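Pectate lyase/Amb allergen (PDB 4HWV) probably cleaves pectate as a calcium-binding, secreted lyase of polysaccharide lyase family 1. Local coordinates at residues Thr160-Leu169 with Leu183-Asn194. Residues are numbered along the deposited sequence; the frame is centred on the assembly and turned at random. Where two conformers were deposited one is given.
Sequences TISVPDNTSL and LMLGTPDAPVAN
The carboxylate of D165 takes two donors on OD2. The backbone N of A193 lies 3.0 Å from D165 OD2 and meets it from above the carboxylate plane, in a bent bond. A water also donates to D165 OD2 and, with its other hydrogen, to P191 O. D165 CG sits anti to the carbonyl carbon (chi1 -54°), which carries the carboxylate to the V192-A193 backbone and sets OD1 3.4 Å from V192 CG1. D165 N is buried here without a polar partner.

The next residue continues the grip. N166 N donates to A193 O. N194 ND2 donates to N166 OD1 at 2.9 Å, on a lone pair and nearly straight (168°). The two amide planes are 75° apart. The other ends of both amides are also held: N166 ND2 by K76 O, N194 OD1 by the backbone N atoms of T34 and G35. T167 N then bonds N194 O.

These are adjacent coils of the right-handed parallel beta-helix of family 1 lyases. Strand 160-163 runs parallel to 182-185 on one face, and 167-171 parallel to 192-198 on another. In the first pair M184 N donates to I161 O at 2.8 Å, and V163 N to M184 O. Beyond it a water joins S162 OG and V163 O, with a weak bond from G186 N.

Inside the coil, V163 and L185 lie side by side, V163 CB 3.7 Å from L185 CD2. L169 and L183 meet tip to tip through their CD1 atoms. On the opposite sheet face, M184 bends at chi2 and chi3, and in one of the modelled conformers its CE lies near T160 CG2. The M184 side chain lies about 6 Å from that of the calcium ligand D227.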
# COMPACT_ATOMS: atom_id res chain seq x y z
N THR A 160 20.10 -0.72 -6.98
CA THR A 160 20.72 -2.05 -7.11
C THR A 160 21.93 -2.16 -6.19
O THR A 160 22.82 -1.30 -6.24
CB THR A 160 21.18 -2.31 -8.55
OG1 THR A 160 20.09 -2.08 -9.44
CG2 THR A 160 21.61 -3.74 -8.70
N ILE A 161 21.95 -3.21 -5.36
CA ILE A 161 22.97 -3.37 -4.34
C ILE A 161 23.70 -4.69 -4.56
O ILE A 161 23.08 -5.76 -4.54
CB ILE A 161 22.33 -3.38 -2.92
CG1 ILE A 161 21.48 -2.13 -2.67
CG2 ILE A 161 23.41 -3.56 -1.86
CD1 ILE A 161 22.25 -0.82 -2.64
N SER A 162 25.01 -4.63 -4.79
CA SER A 162 25.80 -5.81 -5.06
C SER A 162 26.10 -6.61 -3.78
O SER A 162 26.64 -6.07 -2.81
CB SER A 162 27.12 -5.39 -5.72
OG SER A 162 27.88 -6.52 -6.07
N VAL A 163 25.75 -7.89 -3.79
CA VAL A 163 26.02 -8.77 -2.64
C VAL A 163 27.15 -9.74 -2.98
O VAL A 163 27.05 -10.49 -3.94
CB VAL A 163 24.76 -9.56 -2.23
CG1 VAL A 163 25.04 -10.45 -1.03
CG2 VAL A 163 23.61 -8.58 -1.91
N PRO A 164 28.24 -9.71 -2.20
CA PRO A 164 29.41 -10.54 -2.50
C PRO A 164 29.35 -11.93 -1.84
O PRO A 164 28.40 -12.26 -1.13
CB PRO A 164 30.56 -9.73 -1.89
CG PRO A 164 29.92 -9.16 -0.63
CD PRO A 164 28.49 -8.80 -1.06
N ASP A 165 30.38 -12.73 -2.08
CA ASP A 165 30.48 -14.08 -1.54
C ASP A 165 30.37 -14.11 -0.03
O ASP A 165 30.76 -13.16 0.67
CB ASP A 165 31.84 -14.70 -1.87
CG ASP A 165 32.15 -14.66 -3.36
OD1 ASP A 165 32.38 -13.55 -3.89
OD2 ASP A 165 32.15 -15.73 -4.00
N ASN A 166 29.89 -15.24 0.48
CA ASN A 166 29.99 -15.54 1.90
C ASN A 166 29.31 -14.48 2.76
O ASN A 166 29.86 -13.98 3.73
CB ASN A 166 31.45 -15.73 2.32
CG ASN A 166 32.15 -16.79 1.50
OD1 ASN A 166 31.65 -17.89 1.33
ND2 ASN A 166 33.32 -16.44 0.97
N THR A 167 28.07 -14.16 2.38
CA THR A 167 27.33 -13.11 3.05
C THR A 167 26.04 -13.64 3.63
O THR A 167 25.28 -14.33 2.94
CB THR A 167 26.97 -12.00 2.04
OG1 THR A 167 28.18 -11.46 1.50
CG2 THR A 167 26.18 -10.87 2.71
N SER A 168 25.80 -13.30 4.89
CA SER A 168 24.48 -13.46 5.50
C SER A 168 23.83 -12.11 5.75
O SER A 168 24.46 -11.23 6.34
CB SER A 168 24.58 -14.21 6.82
OG SER A 168 25.00 -15.55 6.58
N LEU A 169 22.58 -11.97 5.29
CA LEU A 169 21.74 -10.82 5.62
C LEU A 169 20.64 -11.36 6.51
O LEU A 169 19.83 -12.19 6.07
CB LEU A 169 21.14 -10.20 4.36
CG LEU A 169 22.14 -9.65 3.35
CD1 LEU A 169 21.45 -9.25 2.06
CD2 LEU A 169 22.87 -8.46 3.91
N LEU A 183 18.50 -6.45 -4.46
CA LEU A 183 19.75 -7.11 -4.15
C LEU A 183 20.22 -7.87 -5.38
O LEU A 183 19.43 -8.60 -6.02
CB LEU A 183 19.59 -8.10 -2.98
CG LEU A 183 19.14 -7.48 -1.66
CD1 LEU A 183 19.08 -8.57 -0.58
CD2 LEU A 183 20.04 -6.32 -1.24
N MET A 184 21.49 -7.69 -5.73
CA MET A 184 22.06 -8.33 -6.90
C MET A 184 23.08 -9.36 -6.45
O MET A 184 24.14 -9.01 -5.92
CB MET A 184 22.67 -7.25 -7.79
CG MET A 184 23.23 -7.76 -9.09
SD MET A 184 21.94 -8.35 -10.22
CE MET A 184 20.85 -6.93 -10.36
N LEU A 185 22.75 -10.63 -6.62
CA LEU A 185 23.63 -11.69 -6.14
C LEU A 185 24.65 -12.05 -7.21
O LEU A 185 24.39 -12.91 -8.07
CB LEU A 185 22.84 -12.91 -5.62
CG LEU A 185 21.68 -12.61 -4.66
CD1 LEU A 185 21.20 -13.91 -4.00
CD2 LEU A 185 22.01 -11.56 -3.59
N GLY A 186 25.78 -11.37 -7.14
CA GLY A 186 26.83 -11.52 -8.14
C GLY A 186 26.62 -10.57 -9.32
O GLY A 186 25.50 -10.14 -9.63
N THR A 187 27.72 -10.23 -9.97
CA THR A 187 27.68 -9.38 -11.16
C THR A 187 28.48 -10.10 -12.25
O THR A 187 29.24 -11.03 -11.96
CB THR A 187 28.27 -7.98 -10.88
OG1 THR A 187 29.64 -8.13 -10.47
CG2 THR A 187 27.52 -7.26 -9.78
N PRO A 188 28.32 -9.69 -13.52
CA PRO A 188 29.01 -10.44 -14.57
C PRO A 188 30.51 -10.41 -14.44
O PRO A 188 31.16 -11.40 -14.78
CB PRO A 188 28.59 -9.73 -15.87
CG PRO A 188 27.81 -8.54 -15.47
CD PRO A 188 27.36 -8.71 -14.06
N ASP A 189 31.06 -9.32 -13.94
CA ASP A 189 32.50 -9.21 -13.75
C ASP A 189 33.00 -9.97 -12.53
O ASP A 189 34.19 -10.24 -12.41
CB ASP A 189 32.91 -7.74 -13.63
CG ASP A 189 32.22 -7.04 -12.48
OD1 ASP A 189 30.97 -7.00 -12.47
OD2 ASP A 189 32.94 -6.55 -11.56
N ALA A 190 32.10 -10.30 -11.60
CA ALA A 190 32.49 -10.93 -10.35
C ALA A 190 31.37 -11.81 -9.80
O ALA A 190 30.62 -11.40 -8.91
CB ALA A 190 32.91 -9.88 -9.30
N PRO A 191 31.25 -13.03 -10.33
CA PRO A 191 30.26 -13.96 -9.80
C PRO A 191 30.61 -14.33 -8.37
O PRO A 191 31.77 -14.19 -7.95
CB PRO A 191 30.38 -15.16 -10.73
CG PRO A 191 30.94 -14.61 -11.98
CD PRO A 191 31.92 -13.57 -11.53
N VAL A 192 29.63 -14.81 -7.63
CA VAL A 192 29.77 -15.05 -6.21
C VAL A 192 29.17 -16.39 -5.83
O VAL A 192 28.44 -17.01 -6.60
CB VAL A 192 29.06 -13.94 -5.38
CG1 VAL A 192 29.63 -12.56 -5.72
CG2 VAL A 192 27.54 -13.99 -5.61
N ALA A 193 29.46 -16.83 -4.61
CA ALA A 193 28.83 -18.01 -4.07
C ALA A 193 28.55 -17.82 -2.59
O ALA A 193 29.23 -17.02 -1.93
CB ALA A 193 29.72 -19.24 -4.25
N ASN A 194 27.58 -18.57 -2.09
CA ASN A 194 27.41 -18.82 -0.66
C ASN A 194 26.76 -17.65 0.09
O ASN A 194 27.43 -16.91 0.82
CB ASN A 194 28.73 -19.24 -0.02
CG ASN A 194 28.51 -19.80 1.36
OD1 ASN A 194 27.46 -20.41 1.62
ND2 ASN A 194 29.50 -19.61 2.25
O HOH W 1 27.74 -9.17 -6.29
O HOH W 2 33.38 -16.00 -6.38